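Local coordinates for protein ECF RNA polymerase sigma factor SigK (Mycobacterium tuberculosis, PDB 4NQW) that probably directs RNA polymerase to specific promoters as an extracytoplasmic function sigma factor, held inactive by an anti-sigma factor until regulated proteolysis releases it, at residues R53-V58 and R63-S68; E163-G168 and V173-R178. All coordinates share one frame; numbering follows the deposited sequence.

Contact 1. Residues R53-V58 and R63-S68; sequences RVYGLV and RDTGYS
Ser68, Val58 and Tyr55 meet at the short turn between helix 42-62 and helix 65-82, in the sigma-70 domain that recognises the -10 promoter element and helps melt the DNA, and they show how two successive helices can be joined without a hydrogen bond between the touching segments. Ser68 sets off toward the first helix, and Val58 CG1 comes to 3.5 Å from Ser68 CA. Val58 CG1 lies 3.7 Å from Ser68 OG as well, so one methyl packs against both the main chain and the hydroxyl of the serine. Its reach follows from chi1 of 172°, which sets CG1 opposite the backbone N. Helix 65-82 comes close here, with Val58 CA and Ser68 CA 5.6 Å apart.

Tyr55, one turn earlier, starts out alongside the second segment and swings its ring end inward. Its CE1 lies 4.1 Å from Ser68 CB, an oblique approach to the ring, while its OH ends 3.6 Å from Thr65 CG2 at the more exposed end of the interface. The tyrosine side chain also touches Thr72, one turn beyond Ser68.

What keeps the serine in place lies within its own segment. Asp64 is the N-cap of helix 65-82, its OD1 accepting from Tyr67 N at 3.2 Å in a nearly straight bond (171°). Asp64 O is gripped twice, by Ser68 N and by Ser68 OG at 2.7 Å, the hydroxyl standing above the carbonyl plane. Before the cap, Arg63 takes a positive phi, which turns the chain out of the first helix. The hydroxyl of this buried serine thus spends its proton on the start of its own helix, and cohesion across the junction is left to van der Waals contact of methyl, methylene and ring.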
# COMPACT_ATOMS: atom_id res chain seq x y z
N ARG A 53 11.55 -1.17 3.86
CA ARG A 53 10.28 -1.63 3.29
C ARG A 53 9.65 -0.57 2.38
O ARG A 53 9.09 -0.91 1.33
CB ARG A 53 9.31 -2.06 4.39
CG ARG A 53 9.66 -3.41 5.00
CD ARG A 53 8.58 -3.94 5.94
NE ARG A 53 8.97 -3.87 7.35
CZ ARG A 53 8.87 -2.79 8.12
NH1 ARG A 53 8.39 -1.65 7.65
NH2 ARG A 53 9.25 -2.85 9.39
N VAL A 54 9.74 0.70 2.75
CA VAL A 54 9.22 1.78 1.90
C VAL A 54 10.08 1.94 0.64
O VAL A 54 9.56 1.92 -0.48
CB VAL A 54 9.14 3.13 2.63
CG1 VAL A 54 8.75 4.24 1.67
CG2 VAL A 54 8.13 3.05 3.77
N TYR A 55 11.38 2.09 0.84
CA TYR A 55 12.31 2.27 -0.28
C TYR A 55 12.28 1.09 -1.25
O TYR A 55 12.31 1.28 -2.46
CB TYR A 55 13.74 2.48 0.24
CG TYR A 55 14.75 2.75 -0.85
CD1 TYR A 55 14.75 3.95 -1.54
CD2 TYR A 55 15.71 1.80 -1.18
CE1 TYR A 55 15.68 4.21 -2.53
CE2 TYR A 55 16.64 2.04 -2.17
CZ TYR A 55 16.62 3.25 -2.84
OH TYR A 55 17.55 3.50 -3.82
N GLY A 56 12.22 -0.12 -0.69
CA GLY A 56 12.14 -1.34 -1.49
C GLY A 56 10.88 -1.44 -2.33
O GLY A 56 10.92 -1.91 -3.47
N LEU A 57 9.76 -0.99 -1.77
CA LEU A 57 8.50 -0.99 -2.51
C LEU A 57 8.56 0.02 -3.65
O LEU A 57 8.22 -0.31 -4.79
CB LEU A 57 7.31 -0.66 -1.59
CG LEU A 57 5.96 -0.53 -2.30
CD1 LEU A 57 5.62 -1.77 -3.11
CD2 LEU A 57 4.86 -0.23 -1.30
N VAL A 58 9.01 1.23 -3.34
CA VAL A 58 9.14 2.29 -4.34
C VAL A 58 10.09 1.85 -5.46
O VAL A 58 9.75 1.97 -6.64
CB VAL A 58 9.60 3.61 -3.71
CG1 VAL A 58 9.93 4.64 -4.77
CG2 VAL A 58 8.52 4.15 -2.78
N ARG A 63 11.54 1.40 -10.35
CA ARG A 63 12.77 0.83 -10.93
C ARG A 63 13.74 1.90 -11.43
O ARG A 63 14.28 1.81 -12.54
CB ARG A 63 12.46 -0.17 -12.05
CG ARG A 63 11.57 -1.33 -11.64
CD ARG A 63 10.73 -1.80 -12.81
NE ARG A 63 9.94 -0.71 -13.37
CZ ARG A 63 9.24 -0.77 -14.50
NH1 ARG A 63 9.20 -1.88 -15.22
NH2 ARG A 63 8.57 0.31 -14.91
N ASP A 64 13.95 2.92 -10.60
CA ASP A 64 14.89 3.99 -10.88
C ASP A 64 15.37 4.52 -9.54
O ASP A 64 14.57 5.01 -8.75
CB ASP A 64 14.21 5.09 -11.70
CG ASP A 64 15.20 6.11 -12.24
OD1 ASP A 64 15.66 6.96 -11.46
OD2 ASP A 64 15.49 6.07 -13.46
N THR A 65 16.67 4.42 -9.29
CA THR A 65 17.25 4.82 -8.01
C THR A 65 16.97 6.28 -7.69
O THR A 65 16.53 6.61 -6.59
CB THR A 65 18.78 4.59 -7.97
OG1 THR A 65 19.08 3.24 -8.33
CG2 THR A 65 19.34 4.87 -6.58
N GLY A 66 17.21 7.16 -8.67
CA GLY A 66 17.05 8.60 -8.49
C GLY A 66 15.65 9.01 -8.07
O GLY A 66 15.46 9.67 -7.05
N TYR A 67 14.65 8.61 -8.86
CA TYR A 67 13.26 8.95 -8.56
C TYR A 67 12.73 8.19 -7.34
O TYR A 67 11.87 8.70 -6.62
CB TYR A 67 12.36 8.72 -9.78
CG TYR A 67 12.61 9.72 -10.89
CD1 TYR A 67 12.20 11.05 -10.76
CD2 TYR A 67 13.27 9.35 -12.06
CE1 TYR A 67 12.44 11.97 -11.76
CE2 TYR A 67 13.52 10.27 -13.06
CZ TYR A 67 13.10 11.58 -12.91
OH TYR A 67 13.34 12.50 -13.91
N SER A 68 13.25 6.99 -7.09
CA SER A 68 12.87 6.22 -5.89
C SER A 68 13.32 6.92 -4.60
O SER A 68 12.61 6.89 -3.60
CB SER A 68 13.44 4.80 -5.94
OG SER A 68 12.81 4.03 -6.94

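Contact 2. Residues E163-G168 and V173-R178; sequences ELAYYG and VEVSRR
Leu164 and Val175 pair across two nearly antiparallel helices, their short axes at 154° and 9.9 Å apart at closest approach. The first shell is mostly aliphatic, with one guanidinium at its margin. Val175 CG2 sits 4.0 Å from Leu164 CB and also touches the neighbouring alanine, 4.5 Å from Ala165 CB, so a single methyl spans two consecutive residues of helix 156-167. At the more exposed margin Leu164 CD2 lies over one face of the Arg178 guanidinium, displaced toward the rim and 3.9 Å from NH1. Arg178 gets there through an extended chain, its CG opposite the backbone N (chi1 -170°), and crosses the leucine at a slant.

Further out, Leu170 in the connecting loop lies against both Val175 and Arg178, and the backbones of Leu164 and Leu170 are hydrogen-bonded. Helix 183-201 adds Ile186 on Val175 and Met190 on Ala165. Ser176 OG returns to Val173 O at 2.7 Å, in the carbonyl plane on a lone pair, and Arg177 N shares that acceptor.

The second segment lies near the start of the helix-turn-helix motif of region 4, which probably binds DNA. Aliphatic contact joins that motif to the preceding helix, and the guanidinium face meets just the Leu164 methyl, a mode of contact in which its in-plane N-H groups could point elsewhere.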
# COMPACT_ATOMS: atom_id res chain seq x y z
N GLU A 163 0.58 -8.94 -9.43
CA GLU A 163 1.76 -8.49 -10.17
C GLU A 163 1.46 -7.27 -11.05
O GLU A 163 2.21 -6.30 -11.04
CB GLU A 163 2.31 -9.63 -11.05
CG GLU A 163 3.74 -9.45 -11.52
CD GLU A 163 4.77 -9.77 -10.44
OE1 GLU A 163 4.72 -10.88 -9.88
OE2 GLU A 163 5.63 -8.91 -10.17
N LEU A 164 0.36 -7.33 -11.80
CA LEU A 164 -0.01 -6.25 -12.71
C LEU A 164 -0.60 -5.04 -11.99
O LEU A 164 -0.23 -3.91 -12.27
CB LEU A 164 -0.99 -6.75 -13.78
CG LEU A 164 -0.43 -7.77 -14.79
CD1 LEU A 164 -1.55 -8.32 -15.64
CD2 LEU A 164 0.65 -7.15 -15.66
N ALA A 165 -1.53 -5.29 -11.06
CA ALA A 165 -2.22 -4.21 -10.37
C ALA A 165 -1.33 -3.52 -9.35
O ALA A 165 -1.13 -2.31 -9.41
CB ALA A 165 -3.48 -4.72 -9.69
N TYR A 166 -0.79 -4.30 -8.42
CA TYR A 166 -0.01 -3.75 -7.31
C TYR A 166 1.37 -3.28 -7.79
O TYR A 166 1.67 -2.09 -7.73
CB TYR A 166 0.11 -4.77 -6.18
CG TYR A 166 0.62 -4.19 -4.88
CD1 TYR A 166 -0.18 -3.39 -4.08
CD2 TYR A 166 1.92 -4.47 -4.45
CE1 TYR A 166 0.30 -2.86 -2.89
CE2 TYR A 166 2.40 -3.95 -3.26
CZ TYR A 166 1.59 -3.15 -2.49
OH TYR A 166 2.08 -2.63 -1.31
N TYR A 167 2.20 -4.19 -8.29
CA TYR A 167 3.56 -3.82 -8.71
C TYR A 167 3.61 -3.08 -10.04
O TYR A 167 4.36 -2.11 -10.18
CB TYR A 167 4.47 -5.05 -8.74
CG TYR A 167 4.68 -5.65 -7.38
CD1 TYR A 167 5.13 -4.88 -6.31
CD2 TYR A 167 4.43 -7.01 -7.14
CE1 TYR A 167 5.32 -5.42 -5.06
CE2 TYR A 167 4.62 -7.57 -5.89
CZ TYR A 167 5.07 -6.77 -4.85
OH TYR A 167 5.26 -7.31 -3.60
N GLY A 168 2.82 -3.51 -11.02
CA GLY A 168 2.77 -2.88 -12.33
C GLY A 168 2.00 -1.57 -12.37
O GLY A 168 2.12 -0.80 -13.33
N VAL A 173 -9.49 -2.22 -14.27
CA VAL A 173 -10.03 -2.08 -15.62
C VAL A 173 -8.94 -2.41 -16.64
O VAL A 173 -9.17 -3.20 -17.57
CB VAL A 173 -10.55 -0.65 -15.89
CG1 VAL A 173 -11.03 -0.50 -17.33
CG2 VAL A 173 -11.68 -0.30 -14.92
N GLU A 174 -7.77 -1.80 -16.47
CA GLU A 174 -6.62 -2.06 -17.35
C GLU A 174 -6.18 -3.53 -17.33
O GLU A 174 -5.72 -4.05 -18.35
CB GLU A 174 -5.44 -1.16 -16.97
CG GLU A 174 -5.62 0.30 -17.35
CD GLU A 174 -4.40 1.15 -17.02
OE1 GLU A 174 -3.87 1.03 -15.89
OE2 GLU A 174 -3.98 1.95 -17.88
N VAL A 175 -6.32 -4.18 -16.18
CA VAL A 175 -6.02 -5.61 -16.07
C VAL A 175 -7.05 -6.45 -16.84
O VAL A 175 -6.68 -7.41 -17.51
CB VAL A 175 -5.96 -6.07 -14.59
CG1 VAL A 175 -5.84 -7.58 -14.48
CG2 VAL A 175 -4.78 -5.41 -13.89
N SER A 176 -8.32 -6.07 -16.75
CA SER A 176 -9.39 -6.79 -17.46
C SER A 176 -9.20 -6.74 -18.97
O SER A 176 -9.43 -7.73 -19.66
CB SER A 176 -10.77 -6.23 -17.09
OG SER A 176 -11.08 -5.09 -17.87
N ARG A 177 -8.79 -5.58 -19.48
CA ARG A 177 -8.54 -5.40 -20.91
C ARG A 177 -7.33 -6.21 -21.37
O ARG A 177 -7.36 -6.84 -22.43
CB ARG A 177 -8.32 -3.92 -21.25
CG ARG A 177 -9.58 -3.07 -21.18
CD ARG A 177 -9.46 -1.78 -21.98
NE ARG A 177 -8.71 -0.74 -21.27
CZ ARG A 177 -9.26 0.29 -20.61
NH1 ARG A 177 -10.57 0.46 -20.55
NH2 ARG A 177 -8.46 1.17 -20.01
N ARG A 178 -6.27 -6.20 -20.56
CA ARG A 178 -5.04 -6.90 -20.90
C ARG A 178 -5.19 -8.42 -20.87
O ARG A 178 -4.60 -9.12 -21.69
CB ARG A 178 -3.91 -6.47 -19.95
CG ARG A 178 -2.53 -6.96 -20.36
CD ARG A 178 -1.44 -6.19 -19.63
NE ARG A 178 -0.10 -6.62 -20.04
CZ ARG A 178 1.03 -6.04 -19.66
NH1 ARG A 178 1.02 -4.99 -18.84
NH2 ARG A 178 2.19 -6.52 -20.10

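In the fold
Both contacts join consecutive helices across a short connection, each in its own sigma domain: contact 1 in region 2, contact 2 in region 4. Neither has a hydrogen bond between its segments, yet their chemistry differs with their place. Contact 1 is the more buried, and a buried serine lies within it, its hydroxyl bonded to a carbonyl of its own helix start; contact 2 is partly buried, its aliphatic pairing giving way to an arginine at the surface. Their centres are 20 Å apart, but the two contacts touch directly: Leu57, on helix 42-62, packs with CD2 3.7 Å from Tyr166 OH, and also touches Tyr167, tying helix 156-167 to region 2.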